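Putative acyl-[acyl-carrier-protein]--UDP-N-acetylglucosamine O-acyltransferase (Bacteroides fragilis, PDB 4R36) probably transfers an acyl chain from acyl carrier protein to UDP-N-acetylglucosamine, an opening step of lipid A synthesis, working as a trimer of left-handed beta-helices. Local coordinates at residues M21-A26 and I40-Y45; R48-G53 and A62-G67; K92-T97 and R114-K119; L105-V110 and N127-E132; N150-A155 and A164-N169. All blocks are in the same frame, centred on the assembly; numbering follows the deposited sequence.

Contact 1 of 5, residues M21-A26 and I40-Y45; sequences MISPLA and IAPFVY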
# COMPACT_ATOMS: atom_id res chain seq x y z
N MET A 21 -7.25 -17.87 -28.09
CA MET A 21 -7.83 -17.54 -26.73
C MET A 21 -6.89 -17.84 -25.57
O MET A 21 -6.74 -17.01 -24.66
CB MET A 21 -9.18 -18.22 -26.48
CG MET A 21 -10.35 -17.31 -26.86
SD MET A 21 -11.88 -17.68 -25.99
CE MET A 21 -12.45 -15.98 -25.92
N ILE A 22 -6.33 -19.05 -25.57
CA ILE A 22 -5.27 -19.41 -24.67
C ILE A 22 -3.93 -19.11 -25.32
O ILE A 22 -3.56 -19.75 -26.31
CB ILE A 22 -5.36 -20.82 -24.21
CG1 ILE A 22 -6.68 -21.00 -23.45
CG2 ILE A 22 -4.19 -21.17 -23.31
CD1 ILE A 22 -6.87 -22.37 -22.83
N SER A 23 -3.22 -18.09 -24.85
CA SER A 23 -1.94 -17.74 -25.49
C SER A 23 -0.91 -18.87 -25.35
O SER A 23 -0.76 -19.47 -24.30
CB SER A 23 -1.35 -16.43 -24.95
OG SER A 23 -0.01 -16.24 -25.28
N PRO A 24 -0.16 -19.15 -26.45
CA PRO A 24 0.94 -20.10 -26.34
C PRO A 24 2.10 -19.55 -25.47
O PRO A 24 3.04 -20.24 -25.19
CB PRO A 24 1.44 -20.27 -27.82
CG PRO A 24 0.86 -19.14 -28.58
CD PRO A 24 -0.33 -18.60 -27.81
N LEU A 25 2.08 -18.27 -25.13
CA LEU A 25 3.17 -17.74 -24.28
C LEU A 25 2.79 -17.78 -22.74
O LEU A 25 3.57 -17.33 -21.91
CB LEU A 25 3.45 -16.32 -24.74
CG LEU A 25 3.90 -16.08 -26.18
CD1 LEU A 25 3.99 -14.62 -26.50
CD2 LEU A 25 5.25 -16.77 -26.39
N ALA A 26 1.62 -18.30 -22.42
CA ALA A 26 1.28 -18.67 -21.05
C ALA A 26 1.93 -19.97 -20.72
O ALA A 26 2.15 -20.78 -21.63
CB ALA A 26 -0.24 -18.81 -20.93
N ILE A 40 -6.59 -16.50 -21.78
CA ILE A 40 -5.37 -16.49 -21.04
C ILE A 40 -4.33 -15.78 -21.86
O ILE A 40 -4.00 -16.18 -22.98
CB ILE A 40 -4.96 -17.86 -20.58
CG1 ILE A 40 -6.09 -18.49 -19.78
CG2 ILE A 40 -3.66 -17.82 -19.82
CD1 ILE A 40 -5.90 -19.90 -19.36
N ALA A 41 -3.80 -14.70 -21.31
CA ALA A 41 -2.81 -13.90 -21.92
C ALA A 41 -1.38 -14.46 -21.77
O ALA A 41 -1.15 -15.34 -21.01
CB ALA A 41 -2.89 -12.46 -21.34
N PRO A 42 -0.40 -13.87 -22.52
CA PRO A 42 1.02 -14.23 -22.37
C PRO A 42 1.49 -14.02 -20.94
O PRO A 42 1.02 -13.11 -20.23
CB PRO A 42 1.73 -13.24 -23.29
CG PRO A 42 0.69 -12.90 -24.32
CD PRO A 42 -0.61 -12.90 -23.60
N PHE A 43 2.40 -14.89 -20.52
CA PHE A 43 3.14 -14.72 -19.28
C PHE A 43 2.29 -14.98 -18.05
O PHE A 43 2.74 -14.76 -16.97
CB PHE A 43 3.87 -13.32 -19.25
CG PHE A 43 4.49 -12.94 -20.60
CD1 PHE A 43 5.27 -13.84 -21.30
CD2 PHE A 43 4.26 -11.71 -21.17
CE1 PHE A 43 5.83 -13.48 -22.54
CE2 PHE A 43 4.82 -11.31 -22.36
CZ PHE A 43 5.60 -12.22 -23.07
N VAL A 44 1.11 -15.55 -18.24
CA VAL A 44 0.33 -16.10 -17.18
C VAL A 44 0.94 -17.43 -16.79
O VAL A 44 1.33 -18.25 -17.66
CB VAL A 44 -1.15 -16.27 -17.61
CG1 VAL A 44 -1.93 -17.06 -16.58
CG2 VAL A 44 -1.78 -14.95 -17.86
N TYR A 45 1.01 -17.66 -15.48
CA TYR A 45 1.54 -18.88 -14.92
C TYR A 45 0.46 -19.58 -14.15
O TYR A 45 -0.11 -19.00 -13.22
CB TYR A 45 2.71 -18.59 -14.01
CG TYR A 45 3.18 -19.81 -13.25
CD1 TYR A 45 2.64 -20.16 -12.00
CD2 TYR A 45 4.16 -20.61 -13.77
CE1 TYR A 45 3.09 -21.28 -11.31
CE2 TYR A 45 4.60 -21.74 -13.11
CZ TYR A 45 4.06 -22.10 -11.89
OH TYR A 45 4.57 -23.19 -11.24
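Ala26 and Ile40 form the apolar centre of the contact, with Ala26 CB 3.7 Å from Ile40 CG2. It is a worked example of how a left-handed parallel beta-helix begins: residues 21-26 lead into the first coil, just before strand 27-28, and each partner in residues 40-45 lies roughly one 18-residue turn further along the chain. Ile40 keeps its CG2 branch opposite the backbone N (chi1 -56°), which directs that methyl at Ala26, while CD1 of the longer branch runs beside Ile22 CG1. Both isoleucines also touch Ile28 of strand 27-28; Ile40 is buried there, whereas Ile22 stays exposed.

Nearer the corner, Leu25 CB meets Pro42 CB at 3.8 Å, the two side chains lying aslant. The same Pro42 CB sits over the centre of the Phe43 ring, 3.6 Å above its plane, an overlap set up by the type II turn from Ala41 to Val44. Leu25, Pro42 and Phe43 all continue outward onto a neighbouring subunit, where they pack on Tyr27, Tyr45 and Leu25 of that chain.

The polar edge is mostly backbone. Ile40 N donates to Met21 O (2.9 Å) and Ser23 N to Ile40 O (2.8 Å), which bridges Ile22 to Ile40. At the corner Phe43 N reaches Leu25 O from above the carbonyl plane. Ser23 places its hydroxyl opposite its own N (chi1 165°), close to Pro42 CG, and closes an ST turn: Ser23 OG accepts from Leu25 N at 2.9 Å.

Contact 2 of 5, residues R48-G53 and A62-G67; sequences RNVVIG and ANILYG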
# COMPACT_ATOMS: atom_id res chain seq x y z
N ARG A 48 -0.33 -26.76 -11.35
CA ARG A 48 -1.15 -27.92 -11.08
C ARG A 48 -2.03 -27.70 -9.85
O ARG A 48 -1.82 -26.73 -9.09
CB ARG A 48 -0.22 -29.12 -10.93
CG ARG A 48 0.51 -29.15 -9.61
CD ARG A 48 1.57 -30.22 -9.54
NE ARG A 48 2.40 -29.92 -8.38
CZ ARG A 48 2.43 -30.63 -7.26
NH1 ARG A 48 1.67 -31.71 -7.10
NH2 ARG A 48 3.22 -30.26 -6.30
N ASN A 49 -3.03 -28.57 -9.66
CA ASN A 49 -4.01 -28.46 -8.56
C ASN A 49 -4.66 -27.07 -8.61
O ASN A 49 -4.79 -26.35 -7.58
CB ASN A 49 -3.35 -28.69 -7.22
CG ASN A 49 -4.33 -28.73 -6.07
OD1 ASN A 49 -5.47 -29.08 -6.23
ND2 ASN A 49 -3.91 -28.26 -4.93
N VAL A 50 -5.10 -26.73 -9.81
CA VAL A 50 -5.83 -25.50 -10.10
C VAL A 50 -7.12 -25.91 -10.81
O VAL A 50 -7.09 -26.79 -11.72
CB VAL A 50 -5.00 -24.55 -10.97
CG1 VAL A 50 -5.90 -23.50 -11.62
CG2 VAL A 50 -3.80 -23.97 -10.20
N VAL A 51 -8.23 -25.27 -10.42
CA VAL A 51 -9.49 -25.34 -11.12
C VAL A 51 -9.95 -23.95 -11.51
O VAL A 51 -10.03 -23.06 -10.66
CB VAL A 51 -10.55 -26.03 -10.27
CG1 VAL A 51 -11.86 -26.18 -11.01
CG2 VAL A 51 -9.98 -27.37 -9.80
N ILE A 52 -10.22 -23.78 -12.80
CA ILE A 52 -10.72 -22.54 -13.39
C ILE A 52 -11.98 -22.85 -14.18
O ILE A 52 -11.98 -23.74 -15.10
CB ILE A 52 -9.64 -21.89 -14.30
CG1 ILE A 52 -8.41 -21.42 -13.50
CG2 ILE A 52 -10.23 -20.75 -15.10
CD1 ILE A 52 -7.20 -21.17 -14.34
N GLY A 53 -13.05 -22.12 -13.90
CA GLY A 53 -14.37 -22.28 -14.52
C GLY A 53 -14.47 -21.70 -15.90
O GLY A 53 -13.47 -21.49 -16.57
N ALA A 62 -0.32 -12.65 -14.74
CA ALA A 62 -1.03 -13.05 -13.55
C ALA A 62 -0.52 -14.44 -13.18
O ALA A 62 -0.03 -15.18 -14.07
CB ALA A 62 -2.52 -13.05 -13.79
N ASN A 63 -0.68 -14.81 -11.90
CA ASN A 63 -0.20 -16.07 -11.37
C ASN A 63 -1.33 -16.80 -10.63
O ASN A 63 -1.95 -16.22 -9.69
CB ASN A 63 0.95 -15.85 -10.43
CG ASN A 63 2.05 -14.98 -11.06
OD1 ASN A 63 2.04 -13.71 -11.07
ND2 ASN A 63 3.00 -15.63 -11.48
N ILE A 64 -1.67 -18.02 -11.08
CA ILE A 64 -2.68 -18.84 -10.46
C ILE A 64 -1.98 -20.08 -9.93
O ILE A 64 -1.55 -21.01 -10.72
CB ILE A 64 -3.79 -19.24 -11.46
CG1 ILE A 64 -4.27 -18.08 -12.33
CG2 ILE A 64 -4.98 -19.91 -10.73
CD1 ILE A 64 -4.96 -16.98 -11.56
N LEU A 65 -1.82 -20.13 -8.61
CA LEU A 65 -0.96 -21.13 -7.99
C LEU A 65 -1.71 -22.33 -7.37
O LEU A 65 -2.96 -22.35 -7.22
CB LEU A 65 -0.10 -20.44 -6.91
CG LEU A 65 0.70 -19.19 -7.31
CD1 LEU A 65 1.48 -18.71 -6.08
CD2 LEU A 65 1.64 -19.52 -8.45
N TYR A 66 -0.92 -23.35 -7.08
CA TYR A 66 -1.36 -24.58 -6.46
C TYR A 66 -2.41 -24.31 -5.38
O TYR A 66 -2.16 -23.59 -4.39
CB TYR A 66 -0.11 -25.21 -5.82
CG TYR A 66 -0.33 -26.52 -5.17
CD1 TYR A 66 -0.74 -26.61 -3.85
CD2 TYR A 66 -0.10 -27.74 -5.87
CE1 TYR A 66 -0.90 -27.83 -3.23
CE2 TYR A 66 -0.29 -28.97 -5.24
CZ TYR A 66 -0.69 -29.03 -3.95
OH TYR A 66 -0.88 -30.23 -3.32
N GLY A 67 -3.60 -24.87 -5.60
CA GLY A 67 -4.67 -24.77 -4.65
C GLY A 67 -5.74 -23.77 -5.03
O GLY A 67 -6.69 -23.58 -4.29
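Asn49 and Gly67 join the backbones of two successive coils at a corner where residues 48-52 and 64-67 run 106° apart. Their single backbone hydrogen bond runs from Gly67 N to Asn49 O (2.7 Å). Beside it, Tyr66 CA makes a CA-H...O contact with Arg48 O (3.4 Å). Gly67 has a positive phi at which a CB would be jammed against the preceding carbonyl O.

Tyr66 carries most of the side-chain contact. It swings its ring opposite the backbone N (chi1 -178°), which lays it against Asn49 and Arg48. Asn49 ND2 lies 3.4 Å above the ring plane, over its centre, with the amide turned 70° from the ring, and Asn49 CB adds a CH-pi contact. Arg48 presents a guanidinium face to Tyr66 CE2, which stands 3.7 Å above it. Polar ends are held elsewhere: Asn49 OD1 takes a hydrogen bond from Arg69 NH2, and Tyr66 OH bonds to Glu95 OE2, which limits the ring's freedom to shift.

On the inner side, Val50 CG1 and Ile64 CG2 meet at 3.8 Å, roughly at right angles. This apolar side merges with the core of the left-handed beta-helix, where Ile64 packs on Ile70 of strand 68-70 and Ile82 of strand 81-82, and Ile52 on Ile46 of strand 45-46.

Contact 3 of 5, residues K92-T97 and R114-K119; sequences KGEEST and RGTAAK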
# COMPACT_ATOMS: atom_id res chain seq x y z
N LYS A 92 2.49 -25.05 7.98
CA LYS A 92 3.50 -26.14 7.94
C LYS A 92 3.33 -26.99 6.70
O LYS A 92 3.67 -28.12 6.73
CB LYS A 92 3.29 -27.12 9.10
CG LYS A 92 3.22 -26.53 10.47
CD LYS A 92 4.58 -25.98 10.84
CE LYS A 92 4.69 -25.73 12.34
NZ LYS A 92 5.57 -24.55 12.56
N GLY A 93 2.83 -26.44 5.60
CA GLY A 93 2.76 -27.13 4.33
C GLY A 93 1.50 -27.95 4.16
O GLY A 93 1.37 -28.65 3.16
N GLU A 94 0.55 -27.85 5.09
CA GLU A 94 -0.77 -28.49 4.92
C GLU A 94 -1.43 -28.11 3.62
O GLU A 94 -1.16 -27.03 3.07
CB GLU A 94 -1.71 -28.20 6.13
CG GLU A 94 -2.08 -26.73 6.37
CD GLU A 94 -1.13 -25.97 7.27
OE1 GLU A 94 0.07 -26.31 7.34
OE2 GLU A 94 -1.58 -24.94 7.93
N GLU A 95 -2.24 -29.01 3.09
CA GLU A 95 -3.11 -28.73 1.94
C GLU A 95 -4.19 -27.68 2.27
O GLU A 95 -4.78 -27.67 3.39
CB GLU A 95 -3.83 -30.02 1.46
CG GLU A 95 -2.92 -31.01 0.75
CD GLU A 95 -2.26 -30.40 -0.46
OE1 GLU A 95 -2.89 -29.65 -1.20
OE2 GLU A 95 -1.08 -30.65 -0.68
N SER A 96 -4.44 -26.78 1.31
CA SER A 96 -5.44 -25.75 1.49
C SER A 96 -5.76 -25.18 0.11
O SER A 96 -5.11 -25.52 -0.87
CB SER A 96 -4.90 -24.66 2.48
OG SER A 96 -3.84 -23.96 1.86
N THR A 97 -6.80 -24.33 0.04
CA THR A 97 -7.16 -23.67 -1.16
C THR A 97 -7.25 -22.13 -1.02
O THR A 97 -7.36 -21.61 0.11
CB THR A 97 -8.54 -24.14 -1.65
OG1 THR A 97 -9.45 -24.01 -0.59
CG2 THR A 97 -8.47 -25.61 -2.06
N ARG A 114 -3.80 -18.92 -0.13
CA ARG A 114 -4.53 -20.07 0.32
C ARG A 114 -4.56 -20.22 1.81
O ARG A 114 -3.86 -19.50 2.59
CB ARG A 114 -4.03 -21.36 -0.37
CG ARG A 114 -2.63 -21.87 -0.07
CD ARG A 114 -2.44 -23.08 -1.01
NE ARG A 114 -1.14 -23.75 -0.96
CZ ARG A 114 -0.82 -24.82 -0.21
NH1 ARG A 114 -1.62 -25.29 0.69
NH2 ARG A 114 0.39 -25.36 -0.32
N GLY A 115 -5.36 -21.15 2.27
CA GLY A 115 -5.66 -21.30 3.71
C GLY A 115 -4.57 -22.00 4.56
O GLY A 115 -3.55 -22.45 4.05
N THR A 116 -4.84 -22.10 5.86
CA THR A 116 -4.02 -22.86 6.80
C THR A 116 -4.92 -23.94 7.45
O THR A 116 -6.13 -23.96 7.23
CB THR A 116 -3.47 -22.01 7.94
OG1 THR A 116 -4.54 -21.55 8.79
CG2 THR A 116 -2.66 -20.87 7.43
N ALA A 117 -4.35 -24.76 8.33
CA ALA A 117 -5.12 -25.75 9.08
C ALA A 117 -6.20 -25.13 9.95
O ALA A 117 -7.11 -25.79 10.38
CB ALA A 117 -4.19 -26.57 9.96
N ALA A 118 -6.08 -23.85 10.28
CA ALA A 118 -7.13 -23.17 11.05
C ALA A 118 -8.51 -23.24 10.43
O ALA A 118 -9.50 -23.12 11.15
CB ALA A 118 -6.75 -21.66 11.27
N LYS A 119 -8.57 -23.31 9.10
CA LYS A 119 -9.78 -23.47 8.35
C LYS A 119 -9.51 -24.32 7.10
O LYS A 119 -10.08 -25.39 6.93
CB LYS A 119 -10.43 -22.12 7.95
CG LYS A 119 -11.77 -22.31 7.25
CD LYS A 119 -12.46 -21.02 6.84
CE LYS A 119 -13.70 -21.33 6.04
NZ LYS A 119 -14.48 -20.11 5.64
O HOH W 1 0.61 -27.94 0.69
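Glu94 and Ser96 belong to the long loop that leaves the left-handed beta-helix between strands 81-82 and 97-100, and they fasten it to residues 114-117 at a corner of the next coil. The corner borders the substrate site: the side chain of Thr116 lies about 4 Å from that of His138, which contacts UDP-N-acetylglucosamine in another structure of this protein.

Arg114 is the main polar link. With its chain extended from CG to NE, it carries NH1 to two acceptors of the loop, Glu94 O at 3.0 Å and Ser96 OG at 2.8 Å. The bond to Glu94 O lies in the carbonyl plane and close to the guanidinium plane, whereas Ser96 OG is tilted a little from the latter. Water 1 accepts from Arg114 NH2 and also lies 2.7 Å from Gly93 O, extending the grip along the loop. The Ser96 hydroxyl works in both directions, accepting from Arg114 and donating to Gly115 O (2.7 Å) from above the carbonyl plane. Gly115 N in turn binds Thr97 O at 3.0 Å, where strand 97-100 begins.

Glu94 bends back at chi2 (-89°), which brings its carboxylate between two backbone amides. OE1 takes Lys92 N on its syn side, holding the loop in its own curve. On the far side Thr116 closes an ST turn and its OG1 also bonds to Asp139. The remaining Glu94 oxygen, OE2, is met on its anti side by Ala117 N at 2.8 Å, 16° out of the carboxylate plane.

Contact 4 of 5, residues L105-V110 and N127-E132; sequences LIRENV and NNLLME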
# COMPACT_ATOMS: atom_id res chain seq x y z
N LEU A 105 -13.99 -9.01 -10.11
CA LEU A 105 -12.98 -8.22 -10.73
C LEU A 105 -11.81 -8.19 -9.77
O LEU A 105 -11.91 -7.58 -8.72
CB LEU A 105 -13.50 -6.82 -11.00
CG LEU A 105 -14.75 -6.78 -11.93
CD1 LEU A 105 -15.38 -5.40 -11.95
CD2 LEU A 105 -14.36 -7.23 -13.32
N ILE A 106 -10.74 -8.92 -10.10
CA ILE A 106 -9.57 -9.08 -9.29
C ILE A 106 -8.43 -8.24 -9.95
O ILE A 106 -7.82 -8.62 -10.94
CB ILE A 106 -9.13 -10.57 -9.21
CG1 ILE A 106 -10.32 -11.47 -8.79
CG2 ILE A 106 -7.94 -10.74 -8.31
CD1 ILE A 106 -10.93 -11.19 -7.46
N ARG A 107 -8.18 -7.07 -9.36
CA ARG A 107 -7.34 -6.07 -10.02
C ARG A 107 -5.86 -6.36 -9.84
O ARG A 107 -5.45 -7.33 -9.20
CB ARG A 107 -7.74 -4.65 -9.49
CG ARG A 107 -9.18 -4.20 -9.84
CD ARG A 107 -9.50 -4.20 -11.33
NE ARG A 107 -8.55 -3.39 -12.08
CZ ARG A 107 -8.87 -2.44 -12.97
NH1 ARG A 107 -10.15 -2.22 -13.34
NH2 ARG A 107 -7.90 -1.75 -13.55
N GLU A 108 -5.08 -5.51 -10.46
CA GLU A 108 -3.65 -5.61 -10.48
C GLU A 108 -3.01 -5.84 -9.14
O GLU A 108 -3.33 -5.15 -8.15
CB GLU A 108 -3.02 -4.35 -11.07
CG GLU A 108 -3.46 -3.95 -12.46
CD GLU A 108 -4.63 -2.97 -12.52
OE1 GLU A 108 -5.63 -3.16 -11.76
OE2 GLU A 108 -4.62 -2.05 -13.36
N ASN A 109 -2.11 -6.81 -9.10
CA ASN A 109 -1.35 -7.15 -7.91
C ASN A 109 -2.15 -7.51 -6.67
O ASN A 109 -1.60 -7.48 -5.59
CB ASN A 109 -0.38 -6.02 -7.59
CG ASN A 109 0.66 -5.87 -8.65
OD1 ASN A 109 1.35 -6.86 -8.97
ND2 ASN A 109 0.77 -4.66 -9.27
N VAL A 110 -3.42 -7.86 -6.83
CA VAL A 110 -4.18 -8.42 -5.74
C VAL A 110 -3.58 -9.76 -5.32
O VAL A 110 -3.16 -10.55 -6.17
CB VAL A 110 -5.64 -8.57 -6.09
CG1 VAL A 110 -6.34 -9.50 -5.12
CG2 VAL A 110 -6.34 -7.19 -6.18
N ASN A 127 -19.28 -11.47 -7.53
CA ASN A 127 -19.65 -10.08 -7.86
C ASN A 127 -18.91 -9.07 -6.94
O ASN A 127 -19.47 -8.03 -6.61
CB ASN A 127 -21.17 -9.84 -7.80
CG ASN A 127 -21.95 -10.90 -8.59
OD1 ASN A 127 -21.82 -10.99 -9.74
ND2 ASN A 127 -22.77 -11.65 -7.94
N ASN A 128 -17.66 -9.37 -6.62
CA ASN A 128 -16.85 -8.43 -5.90
C ASN A 128 -15.92 -7.70 -6.78
O ASN A 128 -15.43 -8.24 -7.79
CB ASN A 128 -16.06 -9.19 -4.85
CG ASN A 128 -16.96 -9.91 -3.88
OD1 ASN A 128 -17.63 -9.27 -3.01
ND2 ASN A 128 -16.94 -11.25 -3.97
N LEU A 129 -15.56 -6.50 -6.34
CA LEU A 129 -14.43 -5.75 -6.90
C LEU A 129 -13.34 -5.59 -5.85
O LEU A 129 -13.53 -4.95 -4.83
CB LEU A 129 -14.90 -4.40 -7.36
CG LEU A 129 -13.87 -3.37 -7.75
CD1 LEU A 129 -12.89 -3.89 -8.81
CD2 LEU A 129 -14.50 -2.06 -8.17
N LEU A 130 -12.20 -6.18 -6.13
CA LEU A 130 -11.03 -6.06 -5.28
C LEU A 130 -10.05 -5.24 -6.06
O LEU A 130 -9.42 -5.69 -6.98
CB LEU A 130 -10.45 -7.42 -4.90
CG LEU A 130 -11.40 -8.48 -4.21
CD1 LEU A 130 -10.56 -9.66 -3.75
CD2 LEU A 130 -12.12 -7.89 -3.00
N MET A 131 -9.88 -3.99 -5.61
CA MET A 131 -9.06 -3.04 -6.30
C MET A 131 -7.57 -3.34 -6.13
O MET A 131 -7.19 -4.21 -5.34
CB MET A 131 -9.35 -1.60 -5.82
CG MET A 131 -10.72 -1.15 -6.26
SD MET A 131 -10.87 0.63 -5.94
CE MET A 131 -12.61 0.67 -5.88
N GLU A 132 -6.74 -2.65 -6.89
CA GLU A 132 -5.32 -3.07 -7.00
C GLU A 132 -4.65 -3.12 -5.65
O GLU A 132 -4.94 -2.29 -4.77
CB GLU A 132 -4.53 -2.20 -7.96
CG GLU A 132 -4.35 -0.73 -7.59
CD GLU A 132 -3.30 -0.46 -6.49
OE1 GLU A 132 -2.33 -1.26 -6.35
OE2 GLU A 132 -3.43 0.62 -5.84
O HOH W 2 -0.44 -2.45 -8.01
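Leu105 and Ile106 pair with Leu129 and Leu130 as parallel strands of adjacent coils in the left-handed beta-helix. The ladder consists of Leu105 N to Asn128 O (2.8 Å), Leu130 N to Leu105 O (3.0 Å) and Arg107 N to Leu130 O (3.0 Å). Ile106 CD1 and Leu130 CD1 meet at 4.0 Å, their side chains pointing the same way, while on the other face Leu129 CD1 lies 3.7 Å from Leu105 CB. Val110 CG2 packs against the Leu130 and Met131 carbonyls.

Past the strands, Arg107 folds at chi2 and chi3 to meet Glu108 side-on: NE (2.9 Å) and NH2 both reach OE1, lying in the guanidinium plane. Arg107 also makes a cation-pi contact with Phe77, and its NH2 donates to Ile85 O of a neighbouring subunit. Water 2 links Asn109 ND2 to Glu132 OE1, each at 2.8 Å, and Glu132 OE2 forms a salt bridge with Lys153 of that neighbouring subunit.

Asn109 OD1 and its counterparts in the other two chains bind one calcium ion. Polar links from both segments thus cross to other subunits, consistent with a role in joining the trimer, and each carboxylate is probably stabilised as an anion by its basic neighbour.

Contact 5 of 5, residues N150-A155 and A164-N169; sequences NSTKMA and AIISAN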
# COMPACT_ATOMS: atom_id res chain seq x y z
N ASN A 150 -8.21 0.21 -3.02
CA ASN A 150 -6.82 0.04 -3.28
C ASN A 150 -6.00 -0.27 -2.03
O ASN A 150 -6.05 0.52 -1.03
CB ASN A 150 -6.25 1.28 -3.93
CG ASN A 150 -7.04 1.70 -5.19
OD1 ASN A 150 -7.17 0.94 -6.09
ND2 ASN A 150 -7.45 2.98 -5.27
N SER A 151 -5.29 -1.42 -2.10
CA SER A 151 -4.28 -1.82 -1.15
C SER A 151 -4.87 -2.00 0.25
O SER A 151 -4.15 -1.98 1.24
CB SER A 151 -3.05 -0.85 -1.19
OG SER A 151 -1.93 -1.53 -0.70
N THR A 152 -6.17 -2.27 0.35
CA THR A 152 -6.70 -2.68 1.65
C THR A 152 -6.19 -4.05 2.02
O THR A 152 -6.04 -4.91 1.15
CB THR A 152 -8.21 -2.52 1.66
OG1 THR A 152 -8.47 -1.14 1.85
CG2 THR A 152 -8.88 -3.35 2.73
N LYS A 153 -5.88 -4.23 3.30
CA LYS A 153 -5.29 -5.48 3.83
C LYS A 153 -6.26 -6.17 4.79
O LYS A 153 -6.72 -5.60 5.85
CB LYS A 153 -3.94 -5.21 4.52
CG LYS A 153 -3.04 -4.19 3.79
CD LYS A 153 -2.62 -4.84 2.47
CE LYS A 153 -1.57 -3.97 1.75
NZ LYS A 153 -1.38 -4.39 0.36
N MET A 154 -6.69 -7.35 4.37
CA MET A 154 -7.55 -8.20 5.20
C MET A 154 -6.75 -9.33 5.79
O MET A 154 -6.21 -10.17 5.06
CB MET A 154 -8.71 -8.68 4.36
CG MET A 154 -9.74 -7.51 4.15
SD MET A 154 -10.78 -7.88 2.80
CE MET A 154 -9.64 -7.55 1.41
N ALA A 155 -6.60 -9.29 7.11
CA ALA A 155 -5.73 -10.20 7.83
C ALA A 155 -6.41 -11.59 7.97
O ALA A 155 -7.49 -11.87 7.43
CB ALA A 155 -5.35 -9.60 9.19
N ALA A 164 -20.58 -4.82 1.30
CA ALA A 164 -19.82 -3.87 2.05
C ALA A 164 -19.00 -3.05 1.06
O ALA A 164 -18.68 -3.52 -0.01
CB ALA A 164 -18.86 -4.61 3.01
N ILE A 165 -18.74 -1.80 1.42
CA ILE A 165 -17.86 -0.94 0.69
C ILE A 165 -16.73 -0.51 1.59
O ILE A 165 -16.94 0.14 2.60
CB ILE A 165 -18.55 0.28 0.09
CG1 ILE A 165 -19.61 -0.21 -0.90
CG2 ILE A 165 -17.52 1.15 -0.62
CD1 ILE A 165 -20.38 0.89 -1.56
N ILE A 166 -15.50 -0.88 1.24
CA ILE A 166 -14.31 -0.55 2.03
C ILE A 166 -13.42 0.29 1.15
O ILE A 166 -13.17 -0.09 -0.02
CB ILE A 166 -13.62 -1.83 2.50
CG1 ILE A 166 -14.64 -2.69 3.24
CG2 ILE A 166 -12.39 -1.52 3.33
CD1 ILE A 166 -14.11 -4.03 3.68
N SER A 167 -12.97 1.44 1.65
CA SER A 167 -12.13 2.30 0.84
C SER A 167 -10.69 1.81 0.88
O SER A 167 -10.41 0.67 1.22
CB SER A 167 -12.18 3.79 1.23
OG SER A 167 -13.47 4.22 1.50
N ALA A 168 -9.80 2.66 0.42
CA ALA A 168 -8.42 2.33 0.22
C ALA A 168 -7.63 2.39 1.48
O ALA A 168 -7.96 3.14 2.44
CB ALA A 168 -7.83 3.32 -0.79
N ASN A 169 -6.55 1.62 1.49
CA ASN A 169 -5.61 1.57 2.61
C ASN A 169 -6.23 1.31 3.96
O ASN A 169 -5.74 1.80 4.97
CB ASN A 169 -4.81 2.88 2.68
CG ASN A 169 -3.65 2.88 1.68
OD1 ASN A 169 -3.52 1.95 0.91
ND2 ASN A 169 -2.87 3.91 1.67
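The flat groups that meet here are peptide carbonyls and one carboxamide, at a corner of the left-handed beta-helix where residues 150-152 lie against residues 166-169 of the next coil. Thr152 OG1 approaches the carbonyl of Ser167 in the carbonyl plane and donates to its O at 2.7 Å. Asn150 O receives Asn169 N at 2.8 Å. The carboxamide of Asn169 turns back so that its OD1 stands 3.5 Å from Ser151 CB.

Thr152 divides its two branches between the corner and the core. Its chi1 of -79° leaves OG1 beside its own N and puts CG2 opposite it, where CG2 meets Ile166 CG2 at 4.0 Å, the two side chains crossing at about a right angle. OG1 is further satisfied by Val170 N, so one hydroxyl ties the corner to the residue just before strand 171-172. Ile166 packs in turn on Ile184 of strand 183-184, in the next coil.

The outer side faces other subunits. Ala168 and Asn169 pack on Leu171 of one neighbouring chain, while Lys153, whose NZ bonds to Ser151 OG within its own segment, packs on Ser151 of another. One backbone amide is left out of this network: Asn150 N is buried by the contact with no polar partner in the model, and Ala168 CB lies 3.8 Å from that Asn150 N and 3.3 Å from Asn150 O.

One principle, the stacking of successive coils, takes a different form at each place in the helix. Contacts 2, 4 and 5 are buried, whereas contacts 1 and 3 are only partly so. Contact 4 pairs strands along a face; contacts 2 and 5 turn corners and make fewer backbone bonds. Contact 1, at the amino-terminal end, combines apolar side chains with three backbone bonds and adjoins contact 2, where Tyr45 bonds to Ala62 and Ile64. Contact 3, unlike the others, involves a loop outside the coil, and it is the most polar; its side chains touch those of contact 2. Contacts 4 and 5 join where Glu132 O bonds to Ser151 N, and both face other subunits.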